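Local coordinates for similar to sp|P32453 Saccharomyces cerevisiae YNL315c ATP11 (Candida glabrata CBS 138, PDB 2P4F), which probably acts as a mitochondrial chaperone of the ATP11 family, binding unfolded protein, as its yeast relative Atp11 does with the F1 beta subunit during ATP synthase assembly, at residues A211-T215 and E237-V242; L181-Q185 and C196-L201. All blocks are in the same frame, centred on the assembly; numbering follows the deposited sequence.

Contact 1: A211-T215 and E237-V242; sequences AKPHT and ESDSNV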
# COMPACT_ATOMS: atom_id res chain seq x y z
N ALA A 211 2.67 16.83 -8.14
CA ALA A 211 3.04 16.72 -6.75
C ALA A 211 2.07 15.79 -6.04
O ALA A 211 2.39 15.12 -5.05
CB ALA A 211 3.03 18.09 -6.08
N LYS A 212 0.83 15.71 -6.53
CA LYS A 212 -0.16 14.76 -5.99
C LYS A 212 0.24 13.31 -6.26
O LYS A 212 0.65 13.00 -7.36
CB LYS A 212 -1.49 15.12 -6.66
CG LYS A 212 -2.76 14.38 -6.54
CD LYS A 212 -3.92 15.10 -7.24
CE LYS A 212 -3.62 15.27 -8.73
NZ LYS A 212 -4.81 14.92 -9.57
N PRO A 213 0.10 12.40 -5.30
CA PRO A 213 0.32 10.99 -5.62
C PRO A 213 -0.61 10.55 -6.72
O PRO A 213 -1.79 10.90 -6.74
CB PRO A 213 -0.04 10.23 -4.34
CG PRO A 213 -0.19 11.26 -3.30
CD PRO A 213 -0.33 12.63 -3.91
N HIS A 214 -0.13 9.72 -7.64
CA HIS A 214 -1.09 9.16 -8.61
C HIS A 214 -1.92 8.05 -8.00
O HIS A 214 -3.00 7.74 -8.52
CB HIS A 214 -0.35 8.64 -9.83
CG HIS A 214 0.79 7.71 -9.56
ND1 HIS A 214 0.60 6.43 -9.11
CD2 HIS A 214 2.14 7.92 -9.73
CE1 HIS A 214 1.81 5.85 -8.99
NE2 HIS A 214 2.75 6.75 -9.36
N THR A 215 -1.44 7.42 -6.93
CA THR A 215 -2.15 6.29 -6.29
C THR A 215 -2.19 6.53 -4.78
O THR A 215 -1.10 6.75 -4.19
CB THR A 215 -1.44 4.97 -6.60
OG1 THR A 215 -1.49 4.75 -8.03
CG2 THR A 215 -2.19 3.77 -5.98
N GLU A 237 -5.32 8.06 -9.96
CA GLU A 237 -5.78 9.29 -10.59
C GLU A 237 -5.94 9.12 -12.10
O GLU A 237 -5.08 8.63 -12.83
CB GLU A 237 -4.79 10.40 -10.29
CG GLU A 237 -4.70 10.84 -8.84
CD GLU A 237 -5.98 11.50 -8.39
OE1 GLU A 237 -6.65 10.98 -7.47
OE2 GLU A 237 -6.34 12.54 -8.96
N SER A 238 -7.09 9.56 -12.61
CA SER A 238 -7.33 9.30 -14.03
C SER A 238 -6.44 10.17 -14.91
O SER A 238 -6.17 9.77 -16.06
CB SER A 238 -8.79 9.46 -14.41
OG SER A 238 -9.39 10.59 -13.79
N ASP A 239 -5.98 11.31 -14.42
CA ASP A 239 -5.10 12.22 -15.18
C ASP A 239 -3.68 11.69 -15.28
O ASP A 239 -2.86 12.28 -15.96
CB ASP A 239 -4.99 13.58 -14.47
CG ASP A 239 -4.56 13.30 -13.02
OD1 ASP A 239 -3.41 12.88 -12.77
OD2 ASP A 239 -5.38 13.50 -12.08
N SER A 240 -3.33 10.62 -14.56
CA SER A 240 -1.95 10.16 -14.57
C SER A 240 -1.72 9.13 -15.65
O SER A 240 -2.70 8.60 -16.18
CB SER A 240 -1.62 9.53 -13.21
OG SER A 240 -2.13 8.21 -13.22
N ASN A 241 -0.47 8.79 -15.99
CA ASN A 241 -0.30 7.73 -17.00
C ASN A 241 0.05 6.42 -16.30
O ASN A 241 0.79 5.56 -16.80
CB ASN A 241 0.77 8.13 -18.01
CG ASN A 241 2.10 8.28 -17.28
OD1 ASN A 241 2.10 8.31 -16.04
ND2 ASN A 241 3.18 8.37 -18.04
N VAL A 242 -0.48 6.27 -15.09
CA VAL A 242 -0.38 5.02 -14.39
C VAL A 242 -1.71 4.28 -14.55
O VAL A 242 -2.77 4.81 -14.15
CB VAL A 242 -0.07 5.19 -12.90
CG1 VAL A 242 -0.06 3.83 -12.17
CG2 VAL A 242 1.27 5.90 -12.74
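Charge pairing holds the outer edge of this meeting of two loops. K212, the first residue to leave helical geometry after helix 208-211, reaches across so that its NZ lies 2.9 Å from E237 OE2 and also 2.9 Å from D239 OD2. The long, flexible lysine suits an exposed position from which one ammonium group must serve two carboxylates, although D239 is poorly ordered and its half of the salt-bridge network is probably the looser.

One backbone hydrogen bond joins the loops directly: E237 N donates to H214 O at 2.7 Å, where the CA atoms of the two residues come nearest. From E237 the chain folds into a type I beta turn, closed by S240 N to E237 O at 3.2 Å. S240 OG strengthens it by donating to E237 O (3.0 Å) and accepting from V242 N (3.2 Å), the latter forming an ST turn; a small hydroxyl can do both close to the backbone.

Apolar packing fills the buried end. The V242 methyl CG2 sits 3.6 Å from the centroid of the H214 ring, almost on its normal, a CH-pi contact, and H214 CB touches S240 CB at 3.7 Å. Imidazole fits here because it offers a flat face to valine while keeping polar edges: H214 ND1 shares a hydrogen bond with T215 OG1 (2.9 Å), and NE2 bonds to Q182.

H214 and T215 form a classic beta bulge opposite I198 as strand 215-220 begins beside strand 193-200; E237-V242 links strand 229-236 to helix 244-257.

Contact 2: L181-Q185 and C196-L201; sequences LQYVQ and CLITSL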
# COMPACT_ATOMS: atom_id res chain seq x y z
N LEU A 181 11.01 5.73 -11.76
CA LEU A 181 10.97 5.55 -10.32
C LEU A 181 9.78 6.26 -9.67
O LEU A 181 9.42 7.35 -10.10
CB LEU A 181 12.26 6.11 -9.69
CG LEU A 181 13.55 5.45 -10.18
CD1 LEU A 181 14.74 6.15 -9.50
CD2 LEU A 181 13.52 3.95 -9.92
N GLN A 182 9.27 5.58 -8.65
CA GLN A 182 8.15 6.05 -7.85
C GLN A 182 8.56 6.13 -6.41
O GLN A 182 9.21 5.19 -5.96
CB GLN A 182 6.99 5.05 -7.95
CG GLN A 182 6.66 4.62 -9.39
CD GLN A 182 6.25 5.75 -10.31
OE1 GLN A 182 5.40 6.56 -9.93
NE2 GLN A 182 6.80 5.83 -11.54
N TYR A 183 8.17 7.19 -5.70
CA TYR A 183 8.23 7.12 -4.25
C TYR A 183 7.04 6.37 -3.71
O TYR A 183 5.92 6.52 -4.24
CB TYR A 183 8.17 8.54 -3.70
CG TYR A 183 9.49 9.27 -3.58
CD1 TYR A 183 10.52 8.69 -2.85
CD2 TYR A 183 9.70 10.51 -4.14
CE1 TYR A 183 11.76 9.33 -2.71
CE2 TYR A 183 10.90 11.18 -4.00
CZ TYR A 183 11.94 10.57 -3.29
OH TYR A 183 13.13 11.19 -3.11
N VAL A 184 7.29 5.60 -2.66
CA VAL A 184 6.27 4.96 -1.85
C VAL A 184 6.33 5.57 -0.47
O VAL A 184 7.45 5.54 0.11
CB VAL A 184 6.53 3.44 -1.75
CG1 VAL A 184 5.53 2.77 -0.80
CG2 VAL A 184 6.51 2.80 -3.14
N GLN A 185 5.26 6.11 0.07
CA GLN A 185 5.33 6.68 1.42
C GLN A 185 4.15 6.10 2.23
O GLN A 185 3.00 6.22 1.79
CB GLN A 185 5.25 8.23 1.43
CG GLN A 185 5.61 8.78 2.83
CD GLN A 185 5.68 10.30 2.86
OE1 GLN A 185 5.37 10.99 1.85
NE2 GLN A 185 6.09 10.82 4.02
N CYS A 196 -0.96 4.44 2.08
CA CYS A 196 0.24 4.23 1.27
C CYS A 196 0.10 5.13 0.06
O CYS A 196 -0.93 5.00 -0.66
CB CYS A 196 0.35 2.73 0.91
SG CYS A 196 1.88 2.46 -0.06
N LEU A 197 1.01 6.06 -0.20
CA LEU A 197 0.92 7.04 -1.26
C LEU A 197 2.03 6.76 -2.27
O LEU A 197 3.19 6.59 -1.84
CB LEU A 197 1.13 8.44 -0.70
CG LEU A 197 0.30 8.85 0.55
CD1 LEU A 197 0.61 10.31 0.88
CD2 LEU A 197 -1.17 8.59 0.33
N ILE A 198 1.73 6.70 -3.54
CA ILE A 198 2.73 6.45 -4.57
C ILE A 198 2.75 7.62 -5.54
O ILE A 198 1.71 8.02 -6.08
CB ILE A 198 2.48 5.08 -5.25
CG1 ILE A 198 2.21 3.95 -4.23
CG2 ILE A 198 3.69 4.73 -6.15
CD1 ILE A 198 1.93 2.60 -4.90
N THR A 199 3.94 8.19 -5.75
CA THR A 199 4.15 9.44 -6.46
C THR A 199 5.30 9.30 -7.46
O THR A 199 6.33 8.68 -7.13
CB THR A 199 4.55 10.56 -5.48
OG1 THR A 199 3.56 10.61 -4.45
CG2 THR A 199 4.60 11.90 -6.19
N SER A 200 5.12 9.84 -8.64
CA SER A 200 6.26 9.71 -9.56
C SER A 200 7.43 10.59 -9.17
O SER A 200 7.24 11.80 -8.93
CB SER A 200 5.80 10.05 -10.97
OG SER A 200 6.87 9.96 -11.89
N LEU A 201 8.62 10.03 -9.09
CA LEU A 201 9.72 10.77 -8.46
C LEU A 201 10.18 11.92 -9.33
O LEU A 201 10.54 13.00 -8.85
CB LEU A 201 10.86 9.76 -8.20
CG LEU A 201 12.06 10.29 -7.39
CD1 LEU A 201 12.65 9.15 -6.55
CD2 LEU A 201 13.10 10.81 -8.31
O HOH W 1 9.99 9.18 -12.12
O HOH W 2 6.13 7.81 -13.67
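Strands 179-190 and 193-200 form an antiparallel beta hairpin within the sheet, and this contact is the part of it farther from the connecting turn. Two hydrogen-bonded pairs define the register: Y183 N to T199 O (2.8 Å) with T199 N to Y183 O (3.0 Å), and Q185 N to L197 O (2.9 Å) with L197 N to Q185 O (2.8 Å). L201 N to L181 O (3.0 Å) continues the pattern.

On the face of Y183 and T199, L201 CD1 lies 3.8 Å from the centroid of the Y183 ring, a CH-pi contact; the flat ring face of tyrosine gives the branched leucine a broad apolar surface to lie on. Compact V184, on the opposite face, packs its CG1 against C196 SG (3.7 Å), while amide-bearing Q182 bonds to H214 and shares a water with S200 OG, which also bonds to E203.

Strand 156-162 pairs with 179-190 and strand 215-220 with 193-200, while helix 244-257 covers V184 and I198.

Overall arrangement
Contact 2 comes first along the chain and is complete before contact 1 opens; their centres lie 10 Å apart, on the same side of the chain's centre. Contact 2 pairs two neighbouring strands of the six-stranded antiparallel sheet, 193-200 and 179-190, the latter next to the outermost strand 156-162, whereas contact 1 joins loops at the ends of strands 215-220 and 229-236. They meet directly: H214 NE2 is 2.7 Å from Q182 OE1, a probable hydrogen bond that ties loop to sheet, I198 N lies 2.9 Å from T215 O, and P213 packs on I198 and T199. Strand pairing thus passes into loop packing at one end of the curved, half-barrel sheet.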